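Local coordinates for putative ABC transporter, periplasmic binding protein, amino acid (Neisseria gonorrhoeae, PDB 2YJP) that binds L-cysteine as a periplasmic solute receptor and probably delivers it to the membrane part of an ABC transporter for uptake, at residues G55-G60 with D91-P96; Q78-E83 with E272-P277; V135-P140 with F238-V243; S150-P155 with N225-I230; V169-T174 with K190-T195. The protein carries 1 engineered substitution. All blocks are in the same frame, centred on the assembly; numbering follows the deposited sequence. Where two conformers were deposited one is given.

Contact 1 (G55-G60 with D91-P96)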
# COMPACT_ATOMS: atom_id res chain seq x y z
N GLY A 55 13.02 22.77 -1.52
CA GLY A 55 13.80 22.18 -0.44
C GLY A 55 13.11 21.07 0.35
O GLY A 55 13.63 20.60 1.38
N VAL A 56 11.94 20.63 -0.12
CA VAL A 56 11.15 19.62 0.56
C VAL A 56 10.27 18.89 -0.47
O VAL A 56 9.73 19.51 -1.40
CB VAL A 56 10.25 20.26 1.70
CG1 VAL A 56 9.23 21.21 1.12
CG2 VAL A 56 9.52 19.21 2.52
N ILE A 57 10.15 17.57 -0.33
CA ILE A 57 9.28 16.82 -1.20
C ILE A 57 8.06 16.38 -0.42
O ILE A 57 8.16 15.81 0.69
CB ILE A 57 10.00 15.66 -1.89
CG1 ILE A 57 9.07 14.98 -2.95
CG2 ILE A 57 10.57 14.68 -0.83
CD1 ILE A 57 9.81 14.01 -3.90
N ARG A 58 6.88 16.70 -0.96
CA ARG A 58 5.63 16.25 -0.38
C ARG A 58 5.30 14.84 -0.86
O ARG A 58 5.14 14.61 -2.08
CB ARG A 58 4.49 17.24 -0.65
CG ARG A 58 4.56 18.45 0.31
CD ARG A 58 3.68 19.64 -0.14
NE ARG A 58 2.25 19.35 0.01
CZ ARG A 58 1.60 19.32 1.17
NH1 ARG A 58 2.24 19.57 2.32
NH2 ARG A 58 0.31 19.03 1.17
N ILE A 59 5.26 13.90 0.10
CA ILE A 59 4.97 12.49 -0.22
C ILE A 59 3.77 11.87 0.51
O ILE A 59 3.72 11.86 1.76
CB ILE A 59 6.20 11.57 -0.05
CG1 ILE A 59 7.37 12.14 -0.83
CG2 ILE A 59 5.87 10.15 -0.52
CD1 ILE A 59 8.69 11.38 -0.74
N GLY A 60 2.82 11.36 -0.30
CA GLY A 60 1.61 10.70 0.19
C GLY A 60 1.95 9.29 0.66
O GLY A 60 2.58 8.50 -0.09
N ASP A 91 18.54 11.40 -1.73
CA ASP A 91 19.22 11.56 -3.04
C ASP A 91 18.83 12.89 -3.68
O ASP A 91 19.64 13.54 -4.27
CB ASP A 91 18.87 10.42 -3.99
CG ASP A 91 19.54 9.14 -3.61
OD1 ASP A 91 20.62 9.23 -3.00
OD2 ASP A 91 18.98 8.04 -3.90
N LEU A 92 17.57 13.27 -3.55
CA LEU A 92 17.07 14.43 -4.24
C LEU A 92 17.49 15.73 -3.54
O LEU A 92 17.83 16.71 -4.19
CB LEU A 92 15.55 14.38 -4.31
CG LEU A 92 14.97 15.48 -5.22
CD1 LEU A 92 15.21 15.23 -6.73
CD2 LEU A 92 13.53 15.69 -4.94
N LEU A 93 17.46 15.71 -2.22
CA LEU A 93 17.52 16.91 -1.43
C LEU A 93 18.70 16.95 -0.49
O LEU A 93 19.02 18.02 0.02
CB LEU A 93 16.21 17.09 -0.63
CG LEU A 93 15.08 17.47 -1.58
CD1 LEU A 93 13.89 16.87 -1.30
CD2 LEU A 93 14.80 18.93 -1.72
N GLY A 94 19.36 15.82 -0.27
CA GLY A 94 20.61 15.83 0.51
C GLY A 94 20.37 15.31 1.91
O GLY A 94 21.31 15.07 2.66
N SER A 95 19.11 15.08 2.27
CA SER A 95 18.79 14.61 3.62
C SER A 95 17.48 13.84 3.70
O SER A 95 16.48 14.32 3.18
CB SER A 95 18.79 15.81 4.61
OG SER A 95 18.13 15.50 5.82
N PRO A 96 17.45 12.66 4.35
CA PRO A 96 16.18 11.94 4.43
C PRO A 96 15.10 12.70 5.24
O PRO A 96 13.93 12.35 5.16
CB PRO A 96 16.56 10.62 5.11
CG PRO A 96 17.83 10.93 5.87
CD PRO A 96 18.54 11.95 5.06

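Contact 2 (Q78-E83 with E272-P277)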
# COMPACT_ATOMS: atom_id res chain seq x y z
N GLN A 78 6.86 5.53 9.69
CA GLN A 78 7.70 4.34 9.61
C GLN A 78 7.08 3.40 8.58
O GLN A 78 5.94 3.59 8.15
CB GLN A 78 7.77 3.57 10.94
CG GLN A 78 8.30 4.32 12.19
CD GLN A 78 9.78 4.75 12.06
OE1 GLN A 78 10.50 4.27 11.17
NE2 GLN A 78 10.22 5.69 12.94
N GLY A 79 7.85 2.36 8.21
CA GLY A 79 7.39 1.31 7.34
C GLY A 79 8.16 1.26 6.03
O GLY A 79 8.94 2.15 5.69
N PHE A 80 7.89 0.20 5.27
CA PHE A 80 8.61 -0.06 4.06
C PHE A 80 8.52 1.10 3.04
O PHE A 80 9.55 1.49 2.49
CB PHE A 80 8.06 -1.38 3.50
CG PHE A 80 8.73 -1.87 2.26
CD1 PHE A 80 10.08 -2.18 2.24
CD2 PHE A 80 7.97 -2.09 1.12
CE1 PHE A 80 10.69 -2.71 1.06
CE2 PHE A 80 8.55 -2.59 -0.08
CZ PHE A 80 9.93 -2.89 -0.12
N ASP A 81 7.33 1.61 2.75
CA ASP A 81 7.15 2.70 1.78
C ASP A 81 7.89 3.99 2.24
O ASP A 81 8.41 4.78 1.43
CB ASP A 81 5.66 3.07 1.69
CG ASP A 81 4.78 1.98 1.14
OD1 ASP A 81 5.14 1.24 0.22
OD2 ASP A 81 3.65 1.88 1.63
N VAL A 82 7.88 4.23 3.54
CA VAL A 82 8.50 5.41 4.15
C VAL A 82 10.02 5.33 4.02
O VAL A 82 10.72 6.36 3.79
CB VAL A 82 8.05 5.49 5.63
CG1 VAL A 82 9.00 6.27 6.46
CG2 VAL A 82 6.56 6.01 5.72
N GLU A 83 10.57 4.13 4.17
CA GLU A 83 12.00 3.99 4.04
C GLU A 83 12.41 4.39 2.60
O GLU A 83 13.40 5.10 2.41
CB GLU A 83 12.43 2.55 4.32
CG GLU A 83 12.33 2.18 5.74
CD GLU A 83 13.28 3.01 6.62
OE1 GLU A 83 14.48 3.13 6.37
OE2 GLU A 83 12.85 3.56 7.60
N GLU A 272 14.53 -5.76 4.86
CA GLU A 272 15.13 -6.33 6.07
C GLU A 272 14.75 -5.53 7.31
O GLU A 272 14.52 -6.11 8.33
CB GLU A 272 16.66 -6.42 5.95
CG GLU A 272 17.09 -7.69 5.23
CD GLU A 272 18.52 -7.64 4.76
OE1 GLU A 272 19.27 -6.72 5.19
OE2 GLU A 272 18.90 -8.52 3.94
N LYS A 273 14.67 -4.21 7.18
CA LYS A 273 14.32 -3.38 8.32
C LYS A 273 12.85 -3.47 8.69
O LYS A 273 12.52 -3.49 9.86
CB LYS A 273 14.71 -1.93 8.06
CG LYS A 273 14.41 -1.00 9.22
CD LYS A 273 14.76 0.44 8.85
CE LYS A 273 14.50 1.41 10.02
NZ LYS A 273 15.03 2.76 9.72
N THR A 274 11.96 -3.55 7.72
CA THR A 274 10.55 -3.34 8.05
C THR A 274 9.64 -4.55 7.81
O THR A 274 8.55 -4.63 8.42
CB THR A 274 9.96 -2.15 7.23
OG1 THR A 274 9.90 -2.51 5.85
CG2 THR A 274 10.77 -0.81 7.44
N LEU A 275 10.05 -5.46 6.91
CA LEU A 275 9.19 -6.56 6.48
C LEU A 275 9.64 -7.90 7.04
O LEU A 275 8.81 -8.67 7.51
CB LEU A 275 9.06 -6.65 4.92
CG LEU A 275 8.48 -5.40 4.22
CD1 LEU A 275 8.35 -5.60 2.75
CD2 LEU A 275 7.11 -5.00 4.79
N LEU A 276 10.95 -8.16 6.99
CA LEU A 276 11.50 -9.38 7.49
C LEU A 276 11.14 -9.65 8.97
O LEU A 276 10.89 -10.81 9.30
CB LEU A 276 13.05 -9.45 7.28
CG LEU A 276 13.69 -10.69 7.91
CD1 LEU A 276 13.62 -11.89 7.04
CD2 LEU A 276 15.11 -10.58 8.28
N PRO A 277 11.14 -8.60 9.84
CA PRO A 277 10.77 -8.88 11.23
C PRO A 277 9.31 -9.37 11.32
O PRO A 277 8.95 -10.12 12.21
CB PRO A 277 10.98 -7.53 11.96
CG PRO A 277 12.01 -6.82 11.12
CD PRO A 277 11.64 -7.20 9.69

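Contact 3 (V135-P140 with F238-V243)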
# COMPACT_ATOMS: atom_id res chain seq x y z
N VAL A 135 -3.06 8.61 -13.34
CA VAL A 135 -1.73 9.00 -12.81
C VAL A 135 -0.55 8.27 -13.54
O VAL A 135 -0.77 7.27 -14.25
CB VAL A 135 -1.61 8.75 -11.24
CG1 VAL A 135 -2.83 9.40 -10.42
CG2 VAL A 135 -1.41 7.22 -10.91
N ASP A 136 0.69 8.71 -13.37
CA ASP A 136 1.77 7.93 -13.94
C ASP A 136 2.53 7.15 -12.88
O ASP A 136 3.01 7.71 -11.86
CB ASP A 136 2.76 8.77 -14.77
CG ASP A 136 2.17 9.29 -16.11
OD1 ASP A 136 1.49 8.54 -16.86
OD2 ASP A 136 2.45 10.47 -16.44
N PHE A 137 2.66 5.84 -13.13
CA PHE A 137 3.38 4.94 -12.23
C PHE A 137 4.83 4.80 -12.64
O PHE A 137 5.13 4.53 -13.81
CB PHE A 137 2.74 3.57 -12.26
CG PHE A 137 1.44 3.50 -11.50
CD1 PHE A 137 1.42 3.38 -10.09
CD2 PHE A 137 0.21 3.54 -12.19
CE1 PHE A 137 0.20 3.29 -9.40
CE2 PHE A 137 -1.00 3.46 -11.51
CZ PHE A 137 -1.02 3.34 -10.12
N ALA A 138 5.74 5.01 -11.67
CA ALA A 138 7.16 4.66 -11.88
C ALA A 138 7.38 3.17 -11.79
O ALA A 138 6.46 2.44 -11.52
CB ALA A 138 8.03 5.37 -10.87
N ASP A 139 8.61 2.73 -11.98
CA ASP A 139 9.00 1.35 -11.76
C ASP A 139 8.52 0.80 -10.46
O ASP A 139 8.79 1.40 -9.43
CB ASP A 139 10.52 1.25 -11.68
CG ASP A 139 11.19 1.34 -13.01
OD1 ASP A 139 10.49 1.58 -14.03
OD2 ASP A 139 12.43 1.16 -13.02
N PRO A 140 7.93 -0.41 -10.51
CA PRO A 140 7.43 -1.10 -9.31
C PRO A 140 8.56 -1.46 -8.37
O PRO A 140 9.69 -1.74 -8.84
CB PRO A 140 6.76 -2.36 -9.83
CG PRO A 140 7.08 -2.46 -11.28
CD PRO A 140 7.80 -1.20 -11.74
N PHE A 238 1.73 -5.44 -9.32
CA PHE A 238 2.79 -4.59 -8.79
C PHE A 238 2.33 -3.41 -7.99
O PHE A 238 1.29 -2.83 -8.28
CB PHE A 238 3.63 -4.03 -9.91
CG PHE A 238 4.42 -5.04 -10.64
CD1 PHE A 238 5.45 -5.72 -10.00
CD2 PHE A 238 4.17 -5.27 -11.98
CE1 PHE A 238 6.23 -6.65 -10.70
CE2 PHE A 238 4.92 -6.20 -12.71
CZ PHE A 238 5.95 -6.92 -12.07
N ILE A 239 3.15 -3.05 -7.01
CA ILE A 239 3.02 -1.83 -6.25
C ILE A 239 4.17 -0.86 -6.67
O ILE A 239 5.32 -1.25 -6.80
CB ILE A 239 3.08 -2.13 -4.73
CG1 ILE A 239 1.72 -2.68 -4.32
CG2 ILE A 239 3.45 -0.89 -3.95
CD1 ILE A 239 1.70 -3.25 -2.92
N ALA A 240 3.83 0.41 -6.88
CA ALA A 240 4.75 1.32 -7.58
C ALA A 240 4.52 2.70 -7.07
O ALA A 240 3.44 2.95 -6.61
CB ALA A 240 4.51 1.29 -9.08
N PRO A 241 5.53 3.60 -7.15
CA PRO A 241 5.27 5.02 -6.83
C PRO A 241 4.42 5.63 -7.92
O PRO A 241 4.39 5.12 -9.05
CB PRO A 241 6.66 5.66 -6.90
CG PRO A 241 7.69 4.47 -6.96
CD PRO A 241 6.90 3.36 -7.62
N ALA A 242 3.72 6.73 -7.62
CA ALA A 242 2.93 7.41 -8.67
C ALA A 242 3.14 8.92 -8.63
O ALA A 242 3.18 9.50 -7.54
CB ALA A 242 1.46 7.07 -8.55
N VAL A 243 3.27 9.52 -9.82
CA VAL A 243 3.36 10.98 -9.94
C VAL A 243 2.14 11.45 -10.72
O VAL A 243 1.44 10.63 -11.31
CB VAL A 243 4.64 11.45 -10.64
CG1 VAL A 243 5.85 11.04 -9.84
CG2 VAL A 243 4.71 10.90 -12.10

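Contact 4 (S150-P155 with N225-I230). With EDO (1,2-ethanediol), chain K.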
# COMPACT_ATOMS: atom_id res chain seq x y z
N SER A 150 -10.80 -13.84 8.07
CA SER A 150 -12.04 -14.13 8.77
C SER A 150 -11.76 -14.77 10.13
O SER A 150 -10.68 -15.33 10.37
CB SER A 150 -12.91 -15.08 7.91
OG SER A 150 -12.18 -16.29 7.58
N PRO A 151 -12.75 -14.73 11.04
CA PRO A 151 -12.45 -15.37 12.34
C PRO A 151 -12.19 -16.88 12.21
O PRO A 151 -12.87 -17.54 11.40
CB PRO A 151 -13.73 -15.09 13.20
CG PRO A 151 -14.81 -14.71 12.22
CD PRO A 151 -14.08 -14.10 11.02
N LYS A 152 -11.22 -17.41 12.96
CA LYS A 152 -10.95 -18.86 13.00
C LYS A 152 -12.17 -19.71 13.37
O LYS A 152 -12.22 -20.91 13.04
CB LYS A 152 -9.81 -19.17 13.97
CG LYS A 152 -8.43 -18.58 13.49
CD LYS A 152 -7.30 -19.01 14.43
CE LYS A 152 -6.03 -18.49 13.88
NZ LYS A 152 -4.94 -18.78 14.79
N ASN A 153 -13.14 -19.13 14.07
CA ASN A 153 -14.30 -19.93 14.46
C ASN A 153 -15.39 -19.98 13.38
O ASN A 153 -16.34 -20.73 13.50
CB ASN A 153 -14.83 -19.59 15.87
CG ASN A 153 -15.45 -18.19 15.98
OD1 ASN A 153 -15.59 -17.43 15.01
ND2 ASN A 153 -15.80 -17.83 17.18
N LYS A 154 -15.21 -19.23 12.31
CA LYS A 154 -16.17 -19.22 11.19
C LYS A 154 -15.38 -18.81 9.93
O LYS A 154 -15.58 -17.72 9.36
CB LYS A 154 -17.28 -18.19 11.54
CG LYS A 154 -18.58 -18.23 10.71
CD LYS A 154 -19.38 -19.57 10.80
CE LYS A 154 -20.89 -19.41 10.45
NZ LYS A 154 -21.62 -20.68 10.86
N PRO A 155 -14.41 -19.65 9.53
CA PRO A 155 -13.54 -19.22 8.43
C PRO A 155 -14.31 -19.07 7.11
O PRO A 155 -15.23 -19.88 6.80
CB PRO A 155 -12.51 -20.37 8.30
CG PRO A 155 -13.14 -21.59 9.12
CD PRO A 155 -14.16 -21.03 10.02
N ASN A 225 -7.15 -14.57 16.69
CA ASN A 225 -8.48 -15.18 16.51
C ASN A 225 -8.96 -15.11 15.06
O ASN A 225 -10.07 -15.59 14.71
CB ASN A 225 -9.49 -14.57 17.49
CG ASN A 225 -9.29 -15.08 18.93
OD1 ASN A 225 -8.68 -16.11 19.17
ND2 ASN A 225 -9.85 -14.38 19.87
N PHE A 226 -8.12 -14.52 14.21
CA PHE A 226 -8.36 -14.45 12.79
C PHE A 226 -7.34 -15.22 11.98
O PHE A 226 -6.18 -15.37 12.41
CB PHE A 226 -8.44 -12.99 12.37
CG PHE A 226 -9.57 -12.27 13.05
CD1 PHE A 226 -10.85 -12.28 12.48
CD2 PHE A 226 -9.37 -11.66 14.29
CE1 PHE A 226 -11.94 -11.67 13.13
CE2 PHE A 226 -10.44 -11.04 14.98
CZ PHE A 226 -11.76 -11.03 14.40
N GLU A 227 -7.79 -15.76 10.85
CA GLU A 227 -6.85 -16.35 9.90
C GLU A 227 -7.11 -15.87 8.49
O GLU A 227 -8.27 -15.55 8.10
CB GLU A 227 -6.87 -17.89 9.97
CG GLU A 227 -8.17 -18.57 9.55
CD GLU A 227 -8.16 -20.08 9.76
OE1 GLU A 227 -7.28 -20.63 10.45
OE2 GLU A 227 -9.04 -20.78 9.29
N VAL A 228 -6.03 -15.83 7.71
CA VAL A 228 -6.16 -15.50 6.29
C VAL A 228 -6.52 -16.81 5.53
O VAL A 228 -5.68 -17.48 4.94
CB VAL A 228 -4.95 -14.75 5.78
CG1 VAL A 228 -5.27 -14.22 4.36
CG2 VAL A 228 -4.54 -13.58 6.79
N ALA A 229 -7.79 -17.17 5.59
CA ALA A 229 -8.26 -18.49 5.08
C ALA A 229 -8.41 -18.55 3.58
O ALA A 229 -8.48 -19.64 3.03
CB ALA A 229 -9.53 -18.91 5.76
N ILE A 230 -8.48 -17.39 2.93
CA ILE A 230 -8.18 -17.26 1.49
C ILE A 230 -6.89 -16.46 1.27
O ILE A 230 -6.96 -15.23 1.37
CB ILE A 230 -9.35 -16.54 0.72
CG1 ILE A 230 -10.66 -17.28 0.97
CG2 ILE A 230 -9.05 -16.47 -0.80
CD1 ILE A 230 -11.90 -16.57 0.47
C1 EDO K . -13.03 -9.88 19.34
O1 EDO K . -13.33 -10.04 17.92
C2 EDO K . -12.52 -11.22 19.89
O2 EDO K . -11.85 -12.03 18.90
O HOH W 1 -10.32 -21.67 11.41
O HOH W 2 -12.25 -16.89 16.26

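Contact 5 (V169-T174 with K190-T195). With ZN (zinc ion), chain G; CYS (cysteine), chain D.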
# COMPACT_ATOMS: atom_id res chain seq x y z
N VAL A 169 -14.34 -3.93 3.35
CA VAL A 169 -13.20 -3.51 2.59
C VAL A 169 -12.88 -2.05 2.96
O VAL A 169 -13.80 -1.26 3.33
CB VAL A 169 -13.45 -3.55 1.02
CG1 VAL A 169 -13.53 -4.98 0.51
CG2 VAL A 169 -14.70 -2.70 0.59
N ASN A 170 -11.59 -1.70 2.81
CA ASN A 170 -11.15 -0.32 2.91
C ASN A 170 -11.56 0.35 1.60
O ASN A 170 -11.21 -0.17 0.52
CB ASN A 170 -9.66 -0.28 3.21
CG ASN A 170 -9.05 1.13 3.24
OD1 ASN A 170 -8.01 1.32 2.86
ND2 ASN A 170 -9.68 2.05 3.77
N LYS A 171 -12.36 1.41 1.69
CA LYS A 171 -12.81 2.09 0.51
C LYS A 171 -11.63 2.51 -0.41
O LYS A 171 -10.63 3.06 0.08
CB LYS A 171 -13.72 3.30 0.89
CG LYS A 171 -14.19 4.11 -0.33
CD LYS A 171 -15.33 5.13 -0.01
CE LYS A 171 -15.46 6.19 -1.12
NZ LYS A 171 -16.26 7.43 -0.68
N GLY A 172 -11.78 2.26 -1.71
CA GLY A 172 -10.88 2.79 -2.74
C GLY A 172 -9.64 1.88 -2.93
O GLY A 172 -8.66 2.30 -3.51
N THR A 173 -9.67 0.67 -2.34
CA THR A 173 -8.59 -0.26 -2.52
C THR A 173 -8.86 -1.20 -3.71
O THR A 173 -9.96 -1.26 -4.27
CB THR A 173 -8.35 -1.14 -1.24
OG1 THR A 173 -9.53 -1.85 -0.87
CG2 THR A 173 -7.83 -0.28 -0.06
N THR A 174 -7.83 -1.94 -4.09
CA THR A 174 -7.97 -2.96 -5.14
C THR A 174 -8.93 -4.04 -4.65
O THR A 174 -9.69 -4.56 -5.46
CB THR A 174 -6.66 -3.60 -5.52
OG1 THR A 174 -5.94 -3.88 -4.31
CG2 THR A 174 -5.80 -2.63 -6.46
N LYS A 190 -17.94 -0.55 3.42
CA LYS A 190 -16.68 0.13 3.15
C LYS A 190 -16.38 1.21 4.22
O LYS A 190 -17.27 1.90 4.69
CB LYS A 190 -16.71 0.75 1.75
CG LYS A 190 -17.38 -0.10 0.72
CD LYS A 190 -17.13 0.40 -0.70
CE LYS A 190 -18.00 -0.39 -1.70
NZ LYS A 190 -17.74 -0.09 -3.15
N PHE A 191 -15.11 1.33 4.62
CA PHE A 191 -14.70 2.35 5.57
C PHE A 191 -13.52 3.07 4.96
O PHE A 191 -12.70 2.43 4.28
CB PHE A 191 -14.27 1.67 6.87
CG PHE A 191 -15.41 1.04 7.63
CD1 PHE A 191 -16.17 1.80 8.55
CD2 PHE A 191 -15.75 -0.28 7.41
CE1 PHE A 191 -17.25 1.22 9.22
CE2 PHE A 191 -16.84 -0.87 8.07
CZ PHE A 191 -17.57 -0.14 8.97
N ASP A 192 -13.42 4.38 5.17
CA ASP A 192 -12.30 5.22 4.63
C ASP A 192 -10.89 4.75 5.06
O ASP A 192 -9.98 4.72 4.26
CB ASP A 192 -12.48 6.68 5.06
CG ASP A 192 -13.62 7.39 4.30
OD1 ASP A 192 -14.27 6.71 3.50
OD2 ASP A 192 -13.87 8.64 4.44
N GLN A 193 -10.74 4.35 6.33
CA GLN A 193 -9.47 4.10 6.96
C GLN A 193 -9.26 2.61 7.29
O GLN A 193 -10.26 1.91 7.61
CB GLN A 193 -9.44 4.86 8.27
CG GLN A 193 -9.71 6.31 8.10
CD GLN A 193 -9.50 7.09 9.44
OE1 GLN A 193 -8.49 6.91 10.11
NE2 GLN A 193 -10.47 7.93 9.81
N ASN A 194 -8.00 2.16 7.31
CA ASN A 194 -7.75 0.77 7.67
C ASN A 194 -8.16 0.44 9.09
O ASN A 194 -8.74 -0.60 9.29
CB ASN A 194 -6.28 0.30 7.39
CG ASN A 194 -5.98 0.22 5.88
OD1 ASN A 194 -6.67 -0.51 5.16
ND2 ASN A 194 -5.01 1.04 5.38
N THR A 195 -7.81 1.28 10.05
CA THR A 195 -8.14 1.06 11.45
C THR A 195 -9.64 0.86 11.63
O THR A 195 -10.04 -0.09 12.26
CB THR A 195 -7.66 2.24 12.31
OG1 THR A 195 -6.23 2.32 12.18
CG2 THR A 195 -7.99 1.98 13.83
ZN ZN G . -12.28 9.77 4.87
N CYS D . -2.13 -1.75 -2.51
CA CYS D . -3.61 -1.77 -2.57
C CYS D . -4.11 -0.58 -3.39
O CYS D . -3.27 0.18 -3.95
CB CYS D . -4.23 -1.68 -1.18
SG CYS D . -3.72 -0.25 -0.21
OXT CYS D . -5.33 -0.41 -3.51
O HOH W 3 -5.30 0.47 2.42
O HOH W 4 -7.06 4.02 3.41
O HOH W 5 -9.94 5.12 1.63

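Contact 1 (G55-G60 with D91-P96)
L93, in the last turn of helix 80-93, reaches over to the start of strand 57-61 and divides its two methyl groups between backbone and side chain. The CD2 branch lies against the peptide that joins G55 to V56, with L93 CD2 3.4 Å from G55 C and 3.7 Å from V56 N. The CD1 branch turns to I57 and sits 4.0 Å from I57 CG2 and marginally nearer the backbone N of I57. With chi1 at -71° the L93 side chain stands opposite its own carbonyl carbon and extends toward the strand; its chi2 of 140° is far from a staggered value, and the exact placing of the two methyls is correspondingly less certain.

I57 answers with both of its branches. CG1 is anti to the backbone N, and the extended chain beyond it carries I57 CD1 to within 4.2 Å of L92 CD2, while CG2 stays back to meet L93. The side chain of I57 thus touches two successive leucines of the helix end; the helix side contributes apolar side chains, which pack on I57 and on the peptide before it.

G55, with positive phi, is the residue that ends helix 48-54 and carries the chain past L93. I51 of helix 48-54 packs on both I57 and L92, and A89 covers I57 one turn further back. Strand 57-61 is the middle strand of a parallel sheet, between 99-103 and 120-121, and helix 80-93 belongs to the connection that leads from it to strand 99-103.

Contact 2 (Q78-E83 with E272-P277)
The first turn of helix 80-93 meets the C-terminal end of helix 266-274 through F80 and E83 on one side and K273, T274 and L275 on the other. G79 is the N-cap of helix 80-93, and its carbonyl accepts the bond from E83 N that starts the helix.

A chi1 of -177° sets the F80 ring beside its own carbonyl carbon and on the L275 side. Methyl CD1 of L275 stands almost squarely over one ring face, 3.7 Å from the centroid of F80 and 10° off the normal, a CH-pi contact. T274 fits in beside it: T274 OG1 is 3.2 Å from F80 CB, but the hydroxyl is hydrogen-bonded to A270 O in its own helix. The methyl branch goes the other way, with T274 CG2 3.6 Å from G79 C and 3.8 Å from E83 CG, packing on the aliphatic part of the glutamate.

At the more exposed margin the extended chain of K273 crosses E83 at about a right angle. K273 NZ forms a salt bridge to E83 OE2 at 3.1 Å, approaching from above the carboxylate plane, and a weak bond to E83 OE1 at 3.4 Å. E83 OE2 also forms a salt bridge with K86 in the same helix, so two lysines share the carboxylate.

L267, A270 and L289 pack further round F80, while P67 and F68 touch L275. The arrangement is in keeping with the two-lobed solute-binding protein fold, in which the chain returns from the second lobe and ends in helices packed on the first.

Contact 3 (V135-P140 with F238-V243)
D136 and V243 form an antiparallel hydrogen-bonded pair, with D136 N 2.9 Å from V243 O and V243 N 2.7 Å from D136 O. Beyond it F137 and A242 make the adjoining non-hydrogen-bonded pair, and A138 N reaches P241 O at 2.9 Å. CA-H...O contacts fill the gaps between these bonds, A242 CA lying 3.2 Å from D136 O and F137 CA 3.3 Å from P241 O.

The D136-V243 pair joins strand 135-137 to strand 237-244, and the A138 bond carries the pairing into the loop beyond. Strand 237-244, next to strand 142-151, probably serves as one of the two connecting strands between the lobes usual in this fold; I239, on the side away from P140, comes within about 4 Å of the bound cysteine.

Apolar contacts follow on the face of F137 and A242. F137 CD1 lies against the methyls of A240 and A242, and V135 CG2 touches A242 CB at 3.7 Å while also covering one face of the F137 ring. At the far end F238, whose CG is anti to the carbonyl carbon (chi1 -67°), receives P140 CG over one ring face, 4.0 Å from the centroid of F238, in a CH-pi contact offset toward the rim.

Among the polar side chains, D136 directs OD2 to G246 N.

Contact 4 (S150-P155 with N225-I230)
P151 and F226 form a beta pair whose CB directions diverge, yet the phenylalanine ring folds back onto the proline. A chi1 of -62° puts the F226 ring on the side of its backbone N and brings F226 CD1 to 3.4 Å from P151 N and F226 CE1 to 3.9 Å from P151 CB. S150 C sits at the ring's edge, while W219 of helix 213-222 meets the ring with its plane at about 50°.

Regular pairing continues on both sides of this proline. S150 and E227 exchange two nearly straight bonds, S150 N to E227 O at 3.1 Å and E227 N to S150 O at 3.0 Å, and K152 N donates to N225 O at 2.8 Å. These bonds form the antiparallel ladder between strand 142-151 and strand 226-230, in the sheet that also holds strands 208-212 and 237-244. Past it the first strand runs into a type I turn from P151 to K154, and the second is broken by a classic beta bulge in which A229 and I230 both face V148.

Long side chains bridge the turn and strand 226-230. E227 packs its aliphatic part on K152 CG, and E227 OE2 comes 3.6 Å from P155 CB. Water 1 donates to K152 O and, weakly, to E227 OE2; water 2 links N153 N to N225 O. K152 CE passes 3.5 Å from F226 O on the way to P224 O, which K152 NZ bonds weakly. A 1,2-ethanediol molecule, probably from the crystallisation liquor, accepts from N225 ND2.

Contact 5 (V169-T174 with K190-T195)
A chi1 of 176° turns the N170 amide away from its own backbone N and toward the loop after F191. There N170 ND2 donates to F191 O at 3.1 Å and weakly to D192 O at 2.7 Å. F191 O also takes K171 N at 2.8 Å, from the opposite face of its carbonyl plane, so two donors hold this one oxygen; F191 N bonds V169 O in the parallel ladder. The other end of the amide, N170 OD1, lies 3.2 Å from N194 OD1. Both are acceptors, and each has its own supply: waters 3 and 4 donate to N170 OD1, and H211 bonds N194 OD1.

Two sites adjoin this corner. D192 OD2 binds a zinc ion at 2.0 Å, together with E105. In the type II turn after strand 166-170, T173 OG1 donates to N170 O at 2.8 Å and, from the N-cap position, makes a weak capping bond with D176 N of helix 174-182, whose first residue offers T174 N to OXT of the bound cysteine at 3.0 Å.

V169 CG2 lies along the K190 chain, whose ammonium pairs with D176. Strand 166-170, helix 174-182 and strand 187-191 make a beta-alpha-beta unit; strand 208-212 flanks 166-170 in parallel, and helix 194-202 packs T197 on both N170 and F191.

Overall arrangement
From the N terminus, contact 1 closes the first, short loop, tying strand 57-61 to the end of helix 80-93. Contact 2 opens at the start of that same helix and therefore crosses contact 1; it closes only at 272-277, spanning most of the chain and bringing the C-terminal helices onto helix 80-93. Within its long loop lies contact 3, which encloses contact 4, which in turn encloses contact 5. The last three all reach the same mixed sheet: contact 3 where strand 135-137 pairs with 237-244, contact 4 at the far margin of strand 142-151 and contact 5 in the parallel pair 166-170 and 187-191. Contacts 1 and 4 lie on opposite sides of the chain's centre, their centres about 41 Å apart.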